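ThiJ/pfpI family protein (Bacillus anthracis, PDB 3EFE) is of unknown function but belongs to the DJ-1/PfpI family, whose relatives include chaperones, proteases and glyoxalases. Local coordinates at residues D[186-189]-D[190-193]. Numbering follows the deposited sequence.
Sequences DALH and SWYN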
ATOM      1  N   ASP D 186      11.531   0.969 -20.435  1.00 34.87           N
ATOM      2  CA  ASP D 186      10.553  -0.121 -20.839  1.00 35.51           C
ATOM      3  C   ASP D 186       9.876  -0.862 -19.700  1.00 34.43           C
ATOM      4  O   ASP D 186       8.692  -1.055 -19.692  1.00 35.27           O
ATOM      5  CB  ASP D 186      11.280  -1.205 -21.640  1.00 36.18           C
ATOM      6  CG  ASP D 186      11.519  -0.808 -23.058  1.00 39.60           C
ATOM      7  OD1 ASP D 186      11.066   0.311 -23.414  1.00 41.14           O
ATOM      8  OD2 ASP D 186      12.137  -1.617 -23.808  1.00 41.62           O
ATOM      9  N   ALA D 187      10.663  -1.329 -18.761  1.00 33.76           N
ATOM     10  CA  ALA D 187      10.138  -1.973 -17.618  1.00 33.63           C
ATOM     11  C   ALA D 187       9.313  -0.975 -16.771  1.00 34.07           C
ATOM     12  O   ALA D 187       8.263  -1.347 -16.279  1.00 35.03           O
ATOM     13  CB  ALA D 187      11.302  -2.703 -16.795  1.00 32.98           C
ATOM     14  N   LEU D 188       9.732   0.285 -16.626  1.00 33.37           N
ATOM     15  CA  LEU D 188       8.970   1.238 -15.814  1.00 32.86           C
ATOM     16  C   LEU D 188       7.638   1.614 -16.421  1.00 33.35           C
ATOM     17  O   LEU D 188       6.628   1.753 -15.707  1.00 32.52           O
ATOM     18  CB  LEU D 188       9.797   2.505 -15.508  1.00 33.15           C
ATOM     19  CG  LEU D 188       9.264   3.466 -14.438  1.00 31.91           C
ATOM     20  CD1 LEU D 188       9.356   2.907 -13.054  1.00 28.65           C
ATOM     21  CD2 LEU D 188       9.934   4.810 -14.502  1.00 31.16           C
ATOM     22  N   HIS D 189       7.614   1.788 -17.737  1.00 34.50           N
ATOM     23  CA  HIS D 189       6.345   2.040 -18.471  1.00 35.10           C
ATOM     24  C   HIS D 189       5.323   0.883 -18.484  1.00 34.51           C
ATOM     25  O   HIS D 189       4.125   1.093 -18.295  1.00 34.71           O
ATOM     26  CB  HIS D 189       6.609   2.588 -19.900  1.00 36.53           C
ATOM     27  CG  HIS D 189       7.219   3.958 -19.897  1.00 41.22           C
ATOM     28  ND1 HIS D 189       6.804   4.954 -19.020  1.00 50.28           N
ATOM     29  CD2 HIS D 189       8.202   4.507 -20.648  1.00 47.64           C
ATOM     30  CE1 HIS D 189       7.533   6.039 -19.215  1.00 51.10           C
ATOM     31  NE2 HIS D 189       8.371   5.804 -20.214  1.00 51.00           N
ATOM     32  N   SER D 190       5.796  -0.323 -18.724  1.00 33.76           N
ATOM     33  CA  SER D 190       4.945  -1.488 -18.699  1.00 33.98           C
ATOM     34  C   SER D 190       4.464  -1.837 -17.267  1.00 32.87           C
ATOM     35  O   SER D 190       3.323  -2.276 -17.090  1.00 32.44           O
ATOM     36  CB  SER D 190       5.694  -2.661 -19.345  1.00 33.86           C
ATOM     37  OG  SER D 190       6.897  -2.912 -18.637  1.00 35.65           O
ATOM     38  N   TRP D 191       5.346  -1.661 -16.278  1.00 32.81           N
ATOM     39  CA  TRP D 191       5.012  -1.802 -14.860  1.00 33.57           C
ATOM     40  C   TRP D 191       3.895  -0.781 -14.492  1.00 33.22           C
ATOM     41  O   TRP D 191       2.869  -1.110 -13.960  1.00 32.04           O
ATOM     42  CB  TRP D 191       6.240  -1.561 -13.978  1.00 33.64           C
ATOM     43  CG  TRP D 191       5.930  -1.622 -12.550  1.00 34.57           C
ATOM     44  CD1 TRP D 191       5.796  -2.743 -11.800  1.00 36.50           C
ATOM     45  CD2 TRP D 191       5.646  -0.530 -11.659  1.00 37.79           C
ATOM     46  NE1 TRP D 191       5.456  -2.438 -10.523  1.00 34.41           N
ATOM     47  CE2 TRP D 191       5.387  -1.087 -10.390  1.00 35.21           C
ATOM     48  CE3 TRP D 191       5.583   0.860 -11.807  1.00 36.14           C
ATOM     49  CZ2 TRP D 191       5.065  -0.302  -9.270  1.00 36.79           C
ATOM     50  CZ3 TRP D 191       5.285   1.624 -10.709  1.00 35.38           C
ATOM     51  CH2 TRP D 191       5.032   1.054  -9.458  1.00 36.83           C
ATOM     52  N   TYR D 192       4.104   0.463 -14.865  1.00 34.15           N
ATOM     53  CA  TYR D 192       3.135   1.511 -14.621  1.00 33.86           C
ATOM     54  C   TYR D 192       1.841   1.172 -15.289  1.00 33.71           C
ATOM     55  O   TYR D 192       0.802   1.227 -14.673  1.00 34.19           O
ATOM     56  CB  TYR D 192       3.615   2.870 -15.136  1.00 34.49           C
ATOM     57  CG  TYR D 192       2.552   3.931 -14.929  1.00 35.14           C
ATOM     58  CD1 TYR D 192       2.161   4.306 -13.649  1.00 35.77           C
ATOM     59  CD2 TYR D 192       1.881   4.498 -16.016  1.00 36.11           C
ATOM     60  CE1 TYR D 192       1.172   5.239 -13.464  1.00 36.31           C
ATOM     61  CE2 TYR D 192       0.879   5.440 -15.827  1.00 34.78           C
ATOM     62  CZ  TYR D 192       0.534   5.795 -14.564  1.00 35.50           C
ATOM     63  OH  TYR D 192      -0.414   6.751 -14.400  1.00 35.92           O
ATOM     64  N   ASN D 193       1.897   0.821 -16.556  1.00 33.93           N
ATOM     65  CA  ASN D 193       0.669   0.517 -17.325  1.00 33.66           C
ATOM     66  C   ASN D 193      -0.101  -0.696 -16.872  1.00 32.36           C
ATOM     67  O   ASN D 193      -1.313  -0.695 -16.955  1.00 33.23           O
ATOM     68  CB  ASN D 193       0.947   0.389 -18.829  1.00 33.16           C
ATOM     69  CG  ASN D 193       1.253   1.723 -19.520  1.00 35.77           C
ATOM     70  OD1 ASN D 193       0.842   2.792 -19.102  1.00 41.34           O
ATOM     71  ND2 ASN D 193       1.957   1.629 -20.630  1.00 40.95           N
TER
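The indole of Trp191 meets the carbonyl oxygen of Leu188 at its edge, near the ring plane, whereas the leucine methyl CD1 comes in obliquely from one face side, above and outside the rim, 4.5 Å from ring carbon CE3, a loose apolar touch. With CG anti to the backbone N (chi1 177°), the indole swings off the helix, where Leu170 packs on it and NE1 makes a weak hydrogen bond to Glu27. The phenol of Tyr192 leaves its backbone by the same torsion, and its hydroxyl is hydrogen-bonded to Glu171. The amide of Asn193 folds back instead, bringing CG to 3.2 Å from His189 O; its ND2 is equally near that oxygen, but at too poor an angle to bond. These residues illustrate how one α-helix, 185-197, serves two neighbours beside the Rossmann-like α/β core of the DJ-1/PfpI fold: Leu188 and Trp191 pack on helix 169-179, while Ser190 and Asn193 touch the C-terminal helix 201-209. Regular i to i+4 bonds run through the turn, among them Trp191 N to Ala187 O at 2.9 Å and Asn193 N to His189 O at 2.8 Å. Ser190 adds a side-chain variation. Its OG, set between its own N and carbonyl carbon (chi1 59°), turns back along the helix to within 2.8 Å of Asp186 O and 3.1 Å of Ala187 O. Its one proton thus has two main-chain acceptors within reach, giving the buried hydroxyl a place to donate inside its own helix, while Gln205 and Leu206 pack against the serine.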